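Local coordinates for protein PHOX (Pseudomonas fluorescens, PDB 4A9V) that catalyses the hydrolysis of phosphate monoesters as an alkaline phosphatase, using an iron-calcium cofactor carried by a beta-propeller, at residues A278-D281 and D282-V286; K306-H309 and R310-K313; V390-P393 and K394-Q397. All coordinates share one frame; numbering follows the deposited sequence.

Contact 1 of 3, residues A278-D281 and D282-V286; sequences AETD and DGRAV. With LI (lithium ion), chain C.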
ATOM      1  N   ALA A 278      14.056  -3.857   6.147  1.00  7.00           N
ATOM      2  CA  ALA A 278      15.147  -4.809   6.218  1.00  7.64           C
ATOM      3  C   ALA A 278      16.253  -4.168   7.053  1.00  7.24           C
ATOM      4  O   ALA A 278      16.080  -3.076   7.594  1.00  7.32           O
ATOM      5  CB  ALA A 278      15.641  -5.151   4.812  1.00  9.30           C
ATOM      6  N   GLU A 279      17.388  -4.839   7.136  1.00  8.21           N
ATOM      7  CA  GLU A 279      18.483  -4.361   7.957  1.00  8.45           C
ATOM      8  C   GLU A 279      19.777  -4.680   7.229  1.00  8.19           C
ATOM      9  O   GLU A 279      19.932  -5.770   6.682  1.00  9.38           O
ATOM     10  CB  GLU A 279      18.439  -5.059   9.323  1.00 10.72           C
ATOM     11  CG  GLU A 279      19.441  -4.557  10.360  1.00 12.60           C
ATOM     12  CD  GLU A 279      19.243  -5.158  11.755  1.00 17.84           C
ATOM     13  OE1 GLU A 279      18.297  -5.939  11.981  1.00 20.57           O
ATOM     14  OE2 GLU A 279      19.991  -4.769  12.676  1.00 22.79           O
ATOM     15  N   THR A 280      20.703  -3.722   7.197  1.00  8.13           N
ATOM     16  CA  THR A 280      22.035  -3.988   6.653  1.00  8.60           C
ATOM     17  C   THR A 280      22.801  -4.959   7.557  1.00  8.60           C
ATOM     18  O   THR A 280      22.448  -5.157   8.721  1.00  9.10           O
ATOM     19  CB  THR A 280      22.866  -2.703   6.525  1.00  8.26           C
ATOM     20  OG1 THR A 280      23.192  -2.232   7.831  1.00  9.31           O
ATOM     21  CG2 THR A 280      22.132  -1.632   5.745  1.00  9.35           C
ATOM     22  N   ASP A 281      23.872  -5.538   7.033  1.00  9.65           N
ATOM     23  CA  ASP A 281      24.686  -6.422   7.849  1.00 10.40           C
ATOM     24  C   ASP A 281      25.260  -5.686   9.064  1.00 11.08           C
ATOM     25  O   ASP A 281      25.409  -6.276  10.131  1.00 13.68           O
ATOM     26  CB  ASP A 281      25.817  -7.023   7.025  1.00 11.11           C
ATOM     27  CG  ASP A 281      25.350  -8.121   6.086  1.00 11.57           C
ATOM     28  OD1 ASP A 281      24.131  -8.392   5.983  1.00 13.37           O
ATOM     29  OD2 ASP A 281      26.229  -8.753   5.463  1.00 15.17           O
ATOM     30  N   ASP A 282      25.546  -4.395   8.919  1.00 11.10           N
ATOM     31  CA  ASP A 282      26.046  -3.623  10.046  1.00 13.30           C
ATOM     32  C   ASP A 282      24.960  -2.929  10.866  1.00 11.76           C
ATOM     33  O   ASP A 282      25.267  -2.238  11.833  1.00 15.68           O
ATOM     34  CB  ASP A 282      27.152  -2.644   9.621  1.00 13.56           C
ATOM     35  CG  ASP A 282      26.649  -1.462   8.798  1.00 16.66           C
ATOM     36  OD1 ASP A 282      25.451  -1.375   8.484  1.00 16.25           O
ATOM     37  OD2 ASP A 282      27.498  -0.628   8.409  1.00 26.44           O
ATOM     38  N   GLY A 283      23.707  -3.314  10.647  1.00  9.78           N
ATOM     39  CA  GLY A 283      22.652  -3.060  11.619  1.00  9.82           C
ATOM     40  C   GLY A 283      21.794  -1.824  11.375  1.00  8.59           C
ATOM     41  O   GLY A 283      21.009  -1.446  12.240  1.00  9.76           O
ATOM     42  N   ARG A 284      21.938  -1.186  10.218  1.00  8.79           N
ATOM     43  CA  ARG A 284      21.147  -0.009   9.886  1.00  8.36           C
ATOM     44  C   ARG A 284      19.824  -0.398   9.257  1.00  7.82           C
ATOM     45  O   ARG A 284      19.705  -1.452   8.647  1.00  8.72           O
ATOM     46  CB  ARG A 284      21.950   0.898   8.957  1.00  8.93           C
ATOM     47  CG  ARG A 284      23.218   1.406   9.625  1.00 10.85           C
ATOM     48  CD  ARG A 284      24.093   2.237   8.707  1.00 12.68           C
ATOM     49  NE  ARG A 284      24.604   1.491   7.569  1.00 12.99           N
ATOM     50  CZ  ARG A 284      24.621   1.995   6.338  1.00 16.81           C
ATOM     51  NH1 ARG A 284      24.091   3.192   6.114  1.00 17.21           N
ATOM     52  NH2 ARG A 284      25.131   1.309   5.332  1.00 19.98           N
ATOM     53  N   ALA A 285      18.825   0.463   9.410  1.00  7.26           N
ATOM     54  CA  ALA A 285      17.512   0.202   8.836  1.00  7.20           C
ATOM     55  C   ALA A 285      17.510   0.450   7.336  1.00  7.39           C
ATOM     56  O   ALA A 285      18.116   1.404   6.850  1.00  8.23           O
ATOM     57  CB  ALA A 285      16.460   1.068   9.512  1.00  7.82           C
ATOM     58  N   VAL A 286      16.777  -0.400   6.630  1.00  6.85           N
ATOM     59  CA  VAL A 286      16.560  -0.268   5.196  1.00  6.72           C
ATOM     60  C   VAL A 286      15.057  -0.297   4.948  1.00  5.98           C
ATOM     61  O   VAL A 286      14.335  -1.103   5.535  1.00  7.36           O
ATOM     62  CB  VAL A 286      17.252  -1.425   4.437  1.00  7.23           C
ATOM     63  CG1 VAL A 286      16.989  -1.341   2.942  1.00  8.10           C
ATOM     64  CG2 VAL A 286      18.747  -1.428   4.732  1.00  7.73           C
TER
HETATM   65 LI    LI C 612      20.089  -6.520  11.674  1.00 19.80          LI
HETATM   66  O   HOH W   1      21.572  -7.596   9.885  1.00 23.64           O
HETATM   67  O   HOH W   2      20.855  -7.265  13.941  1.00 23.81           O

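Contact 2 of 3, residues K306-H309 and R310-K313; sequences KINH and RNAK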
ATOM      1  N   LYS A 306      22.563   2.828  13.333  1.00  8.53           N
ATOM      2  CA  LYS A 306      22.180   1.459  13.611  1.00  8.45           C
ATOM      3  C   LYS A 306      20.888   1.428  14.409  1.00  7.84           C
ATOM      4  O   LYS A 306      20.667   2.261  15.297  1.00  8.98           O
ATOM      5  CB  LYS A 306      23.294   0.739  14.377  1.00  9.96           C
ATOM      6  CG  LYS A 306      24.573   0.578  13.577  1.00 13.36           C
ATOM      7  CD  LYS A 306      25.666  -0.075  14.401  1.00 21.40           C
ATOM      8  CE  LYS A 306      26.937  -0.246  13.586  1.00 35.71           C
ATOM      9  NZ  LYS A 306      26.972   0.623  12.375  1.00 96.66           N
ATOM     10  N   ILE A 307      20.062   0.428  14.130  1.00  7.39           N
ATOM     11  CA  ILE A 307      18.904   0.151  14.960  1.00  7.72           C
ATOM     12  C   ILE A 307      19.368  -0.261  16.346  1.00  7.62           C
ATOM     13  O   ILE A 307      20.199  -1.156  16.492  1.00  8.92           O
ATOM     14  CB  ILE A 307      18.063  -0.988  14.366  1.00  7.71           C
ATOM     15  CG1 ILE A 307      17.571  -0.626  12.964  1.00  7.92           C
ATOM     16  CG2 ILE A 307      16.907  -1.344  15.283  1.00  8.85           C
ATOM     17  CD1 ILE A 307      17.078  -1.823  12.176  1.00  9.44           C
ATOM     18  N   ASN A 308      18.793   0.368  17.362  1.00  8.13           N
ATOM     19  CA  ASN A 308      19.005  -0.051  18.734  1.00  8.25           C
ATOM     20  C   ASN A 308      17.901  -1.027  19.125  1.00  8.06           C
ATOM     21  O   ASN A 308      16.779  -0.622  19.417  1.00  9.11           O
ATOM     22  CB  ASN A 308      18.993   1.171  19.651  1.00  9.15           C
ATOM     23  CG  ASN A 308      19.420   0.836  21.059  1.00  9.69           C
ATOM     24  OD1 ASN A 308      19.176  -0.269  21.542  1.00  9.56           O
ATOM     25  ND2 ASN A 308      20.049   1.787  21.735  1.00 11.15           N
ATOM     26  N   HIS A 309      18.174  -2.317  19.005  1.00  7.98           N
ATOM     27  CA  HIS A 309      17.126  -3.320  19.182  1.00  9.53           C
ATOM     28  C   HIS A 309      16.639  -3.392  20.606  1.00 10.11           C
ATOM     29  O   HIS A 309      15.450  -3.609  20.843  1.00 11.91           O
ATOM     30  CB  HIS A 309      17.597  -4.685  18.706  1.00 10.17           C
ATOM     31  CG  HIS A 309      17.681  -4.803  17.208  1.00 10.26           C
ATOM     32  ND1 HIS A 309      16.587  -4.927  16.427  1.00 11.88           N
ATOM     33  CD2 HIS A 309      18.766  -4.712  16.352  1.00 11.80           C
ATOM     34  CE1 HIS A 309      16.966  -4.983  15.141  1.00 13.29           C
ATOM     35  NE2 HIS A 309      18.294  -4.826  15.092  1.00 12.44           N
ATOM     36  N   ARG A 310      17.531  -3.186  21.574  1.00  8.58           N
ATOM     37  CA  ARG A 310      17.199  -3.417  22.983  1.00  9.28           C
ATOM     38  C   ARG A 310      16.473  -2.248  23.624  1.00  9.86           C
ATOM     39  O   ARG A 310      15.873  -2.400  24.690  1.00 12.13           O
ATOM     40  CB  ARG A 310      18.459  -3.740  23.780  1.00  9.39           C
ATOM     41  CG  ARG A 310      18.975  -5.129  23.498  1.00  9.04           C
ATOM     42  CD  ARG A 310      20.399  -5.316  23.987  1.00  9.17           C
ATOM     43  NE  ARG A 310      20.865  -6.672  23.746  1.00  9.46           N
ATOM     44  CZ  ARG A 310      21.263  -7.143  22.572  1.00  8.91           C
ATOM     45  NH1 ARG A 310      21.400  -6.337  21.527  1.00  9.59           N
ATOM     46  NH2 ARG A 310      21.560  -8.430  22.462  1.00 10.06           N
ATOM     47  N   ASN A 311      16.566  -1.083  22.997  1.00  9.37           N
ATOM     48  CA  ASN A 311      16.054   0.157  23.566  1.00 10.27           C
ATOM     49  C   ASN A 311      15.229   0.882  22.494  1.00  9.97           C
ATOM     50  O   ASN A 311      15.737   1.730  21.761  1.00  9.97           O
ATOM     51  CB  ASN A 311      17.231   1.026  24.023  1.00 11.11           C
ATOM     52  CG  ASN A 311      16.801   2.222  24.842  1.00 11.82           C
ATOM     53  OD1 ASN A 311      15.612   2.473  25.030  1.00 15.66           O
ATOM     54  ND2 ASN A 311      17.777   3.027  25.249  1.00 13.38           N
ATOM     55  N   ALA A 312      13.978   0.466  22.335  1.00 10.19           N
ATOM     56  CA  ALA A 312      13.190   0.864  21.172  1.00  9.74           C
ATOM     57  C   ALA A 312      13.126   2.381  21.027  1.00 10.02           C
ATOM     58  O   ALA A 312      13.229   2.903  19.917  1.00 10.22           O
ATOM     59  CB  ALA A 312      11.785   0.291  21.276  1.00 12.13           C
ATOM     60  N   LYS A 313      12.878   3.076  22.133  1.00 10.87           N
ATOM     61  CA  LYS A 313      12.660   4.514  22.098  1.00 12.67           C
ATOM     62  C   LYS A 313      13.911   5.279  21.668  1.00 11.52           C
ATOM     63  O   LYS A 313      13.810   6.422  21.221  1.00 11.87           O
ATOM     64  CB  LYS A 313      12.170   5.017  23.458  1.00 20.18           C
ATOM     65  CG  LYS A 313      13.222   4.982  24.556  1.00 27.29           C
ATOM     66  CD  LYS A 313      12.616   5.284  25.920  1.00 95.15           C
ATOM     67  CE  LYS A 313      13.567   4.931  27.054  1.00 82.07           C
ATOM     68  NZ  LYS A 313      14.999   5.018  26.651  1.00109.50           N
TER
HETATM   69  O   HOH W   3      20.512   1.672  24.631  1.00 13.46           O

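Contact 3 of 3, residues V390-P393 and K394-Q397; sequences VVSP and KDGQ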
ATOM      1  N   VAL A 390       8.124  -6.839  -0.486  1.00  5.83           N
ATOM      2  CA  VAL A 390       8.357  -7.617   0.728  1.00  6.59           C
ATOM      3  C   VAL A 390       9.757  -8.217   0.678  1.00  6.31           C
ATOM      4  O   VAL A 390      10.334  -8.409  -0.394  1.00  7.30           O
ATOM      5  CB  VAL A 390       7.313  -8.750   0.925  1.00  7.22           C
ATOM      6  CG1 VAL A 390       5.938  -8.168   1.214  1.00  8.18           C
ATOM      7  CG2 VAL A 390       7.290  -9.691  -0.273  1.00  7.25           C
ATOM      8  N   VAL A 391      10.268  -8.544   1.852  1.00  6.68           N
ATOM      9  CA  VAL A 391      11.592  -9.116   2.016  1.00  6.85           C
ATOM     10  C   VAL A 391      11.425 -10.500   2.655  1.00  6.84           C
ATOM     11  O   VAL A 391      10.817 -10.627   3.718  1.00  7.92           O
ATOM     12  CB  VAL A 391      12.453  -8.214   2.933  1.00  7.46           C
ATOM     13  CG1 VAL A 391      13.825  -8.832   3.144  1.00  9.26           C
ATOM     14  CG2 VAL A 391      12.580  -6.813   2.345  1.00  8.84           C
ATOM     15  N   SER A 392      11.960 -11.542   2.034  1.00  7.24           N
ATOM     16  CA  SER A 392      11.829 -12.879   2.605  1.00  7.41           C
ATOM     17  C   SER A 392      12.486 -12.935   3.975  1.00  7.62           C
ATOM     18  O   SER A 392      13.660 -12.616   4.102  1.00  8.37           O
ATOM     19  CB  SER A 392      12.495 -13.909   1.713  1.00  7.94           C
ATOM     20  OG  SER A 392      12.605 -15.134   2.404  1.00  9.38           O
ATOM     21  N   PRO A 393      11.791 -13.509   4.968  1.00  8.22           N
ATOM     22  CA  PRO A 393      12.417 -13.714   6.273  1.00  9.42           C
ATOM     23  C   PRO A 393      13.397 -14.885   6.272  1.00 10.33           C
ATOM     24  O   PRO A 393      14.158 -15.050   7.219  1.00 12.62           O
ATOM     25  CB  PRO A 393      11.230 -14.003   7.192  1.00 11.35           C
ATOM     26  CG  PRO A 393      10.200 -14.591   6.289  1.00 12.16           C
ATOM     27  CD  PRO A 393      10.367 -13.886   4.967  1.00  9.94           C
ATOM     28  N   LYS A 394      13.359 -15.699   5.223  1.00  9.62           N
ATOM     29  CA  LYS A 394      14.225 -16.870   5.123  1.00 10.38           C
ATOM     30  C   LYS A 394      15.546 -16.566   4.434  1.00 11.60           C
ATOM     31  O   LYS A 394      16.577 -17.071   4.861  1.00 15.29           O
ATOM     32  CB  LYS A 394      13.507 -18.018   4.407  1.00 12.39           C
ATOM     33  CG  LYS A 394      12.337 -18.595   5.188  1.00 14.52           C
ATOM     34  CD  LYS A 394      12.812 -19.233   6.483  1.00 19.10           C
ATOM     35  CE  LYS A 394      11.771 -20.167   7.073  1.00 19.32           C
ATOM     36  NZ  LYS A 394      12.255 -20.785   8.337  1.00 30.98           N
ATOM     37  N   ASP A 395      15.527 -15.787   3.355  1.00 10.23           N
ATOM     38  CA  ASP A 395      16.759 -15.558   2.605  1.00 10.34           C
ATOM     39  C   ASP A 395      16.990 -14.122   2.163  1.00  9.55           C
ATOM     40  O   ASP A 395      17.987 -13.830   1.496  1.00  9.84           O
ATOM     41  CB  ASP A 395      16.882 -16.521   1.417  1.00 11.43           C
ATOM     42  CG  ASP A 395      15.972 -16.163   0.250  1.00 11.95           C
ATOM     43  OD1 ASP A 395      15.193 -15.193   0.323  1.00 10.24           O
ATOM     44  OD2 ASP A 395      16.088 -16.863  -0.784  1.00 14.65           O
ATOM     45  N   GLY A 396      16.131 -13.214   2.609  1.00  8.60           N
ATOM     46  CA  GLY A 396      16.352 -11.796   2.388  1.00  8.13           C
ATOM     47  C   GLY A 396      16.098 -11.273   0.989  1.00  7.67           C
ATOM     48  O   GLY A 396      16.264 -10.084   0.744  1.00  8.05           O
ATOM     49  N   GLN A 397      15.636 -12.143   0.091  0.50  7.92           N
ATOM     50  CA  GLN A 397      15.339 -11.722  -1.273  0.50  6.55           C
ATOM     51  C   GLN A 397      14.082 -10.862  -1.310  0.50  6.54           C
ATOM     52  O   GLN A 397      13.172 -11.021  -0.487  0.50  5.45           O
ATOM     53  CB  GLN A 397      15.207 -12.928  -2.205  0.50  6.17           C
ATOM     54  CG  GLN A 397      16.523 -13.666  -2.428  0.50  7.86           C
ATOM     55  CD  GLN A 397      16.510 -14.556  -3.656  0.50  9.42           C
ATOM     56  OE1 GLN A 397      16.634 -14.080  -4.781  0.50  9.75           O
ATOM     57  NE2 GLN A 397      16.238 -15.836  -3.450  0.50 15.86           N
TER

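Contact 1 of 3, residues A278-D281 and D282-V286
Thr-280 meets Val-286 with its methyl branch and Asp-282 with its hydroxyl, so the two branches of one side chain divide the apolar and polar work of a tight chain reversal. The methyl CG2 of Thr-280 lies 3.5 Å from CG2 of Val-286, the two side chains crossing at a slant. On the other branch OG1 of Thr-280 donates to OD1 of Asp-282 over a short 2.5 Å, arriving nearly in line with the C-O bond. The same OG1 accepts the backbone N of Arg-284 at 2.9 Å. A chi1 of 69° lodges this hydroxyl between the threonine's own N and carbonyl carbon, where both partners can reach it.

The backbone is a 3:5 beta hairpin, with a type I turn from Thr-280 to Gly-283 and a G1 bulge. N of Thr-280 bonds to O of Arg-284, while O of Thr-280 takes N of Gly-283, whose positive phi of 97° suits glycine.

OD1 of Asp-282 has a second donor, NE of Arg-284 at 3.1 Å, which forms a salt bridge in the guanidinium plane; NH1 of that group reaches O of Ser-303. His-309 bonds securely to OE2 of Glu-279. A lithium ion is modelled against this carboxylate, 1.9 Å from OE1 and 2.0 Å from OE2, but implausibly close to CD, so its placement is doubtful. Water 1, beside the ion, donates to O of Thr-280.

Contact 2 of 3, residues K306-H309 and R310-K313
The amide groups of Asn-308 and Asn-311 stand almost at right angles, their planes 86° apart, where the side chains cross. CB of Asn-311 approaches the Asn-308 amide from off its plane, 3.4 Å from OD1 of Asn-308. The imidazole of His-309 belongs to the same bend: CG2 of Ile-307 sits 3.6 Å above the ring plane, over its centre, while NE2 at the ring edge bonds to Glu-279 in the neighbouring hairpin.

Asn-308 carries its amide opposite its backbone N (chi1 -171°), which turns OD1 toward the backbone N of Asn-311. There N of Asn-311 gives OD1 of Asn-308 a weak, bent hydrogen bond of 3.1 Å. The amide nitrogens are joined indirectly: water 3 accepts from ND2 of Asn-308 at 2.9 Å and from ND2 of Asn-311 at 3.1 Å, helping to set the rotation of both groups. OD1 of Asn-311 receives NZ of Lys-313 in the carbonyl plane, on a lone pair, at 3.1 Å. Asn-315 bonds to N of Asn-308 and to O of Ala-312.

His-309 and Arg-310 are turned as in a type I beta turn, spanned here by the weak bond to the Asn-308 side-chain oxygen; the chain then enters the 3-10 segment that begins at Ala-312, all within a surface loop between strands 296-303 and 322-329 of the propeller.

Contact 3 of 3, residues V390-P393 and K394-Q397
Ser-392 is the buried hub around which Lys-394, Asp-395, Gly-396 and Gln-397 fold back. Its side-chain oxygen lies opposite the serine's backbone N (chi1 168°), a setting that carries it inside the loop to meet two successive amides. OG of Ser-392 accepts N of Lys-394 at 3.0 Å and N of Asp-395 at 3.1 Å. The backbone of the serine is engaged as well: its N gives a nearly straight bond of 2.8 Å to O of Gln-397, at 172°, and its O receives N of Gly-396 at 2.9 Å. CG1 of Val-391 rests 3.6 Å from O of Gly-396. With an alanine in place of Ser-392 the Lys-394 and Asp-395 amides would lose their shared acceptor, and the crest of the loop would probably be freer to move.

Asp-395 adds a second side-chain clasp. Its OD1 takes N of Gln-397 at 3.1 Å, from well above the carboxylate plane, making an Asx turn, and comes within 3.3 Å of CB of Ser-392. In one of the two deposited conformers of Gln-397, NE2 also reaches OD2 of Asp-395, a link that is tentative for that reason.

The solvent side is looser. Lys-394 bends at chi2 and runs outward, leaving CB as the nearest part of its side chain to the serine. Pro-393 is exposed at the crest, although it also touches Phe-483 of strand 478-483, as Ser-392 does.

The OG bonds to the Lys-394 and Asp-395 amides, together with the bond from Gly-396 N to Ser-392 O, form an ST motif; that main-chain bond also defines an alpha turn with glycine at positive phi: a beta hairpin with a four-residue loop, linking strands 386-391 and 398-402 of a propeller sheet.

Overall arrangement
The three contacts follow one another along the chain, each a local reversal or bend. Contacts 1 and 3 turn the chain at the two outermost strands of one antiparallel sheet, 276-279 and 386-391; their centres are 13 Å apart and Ala-278 packs lightly on Val-391, consistent with the end strands of neighbouring propeller blades lying side by side. Contact 2 follows strand 296-303, with its centre 12 Å from contact 1, and a backbone bond between Gly-283 and Ile-307 joins the two. Contacts 2 and 3 do not touch, their nearest atoms being about 12 Å apart. Together they shape loops of the propeller, whose iron-calcium centre includes Glu-387 of strand 386-391.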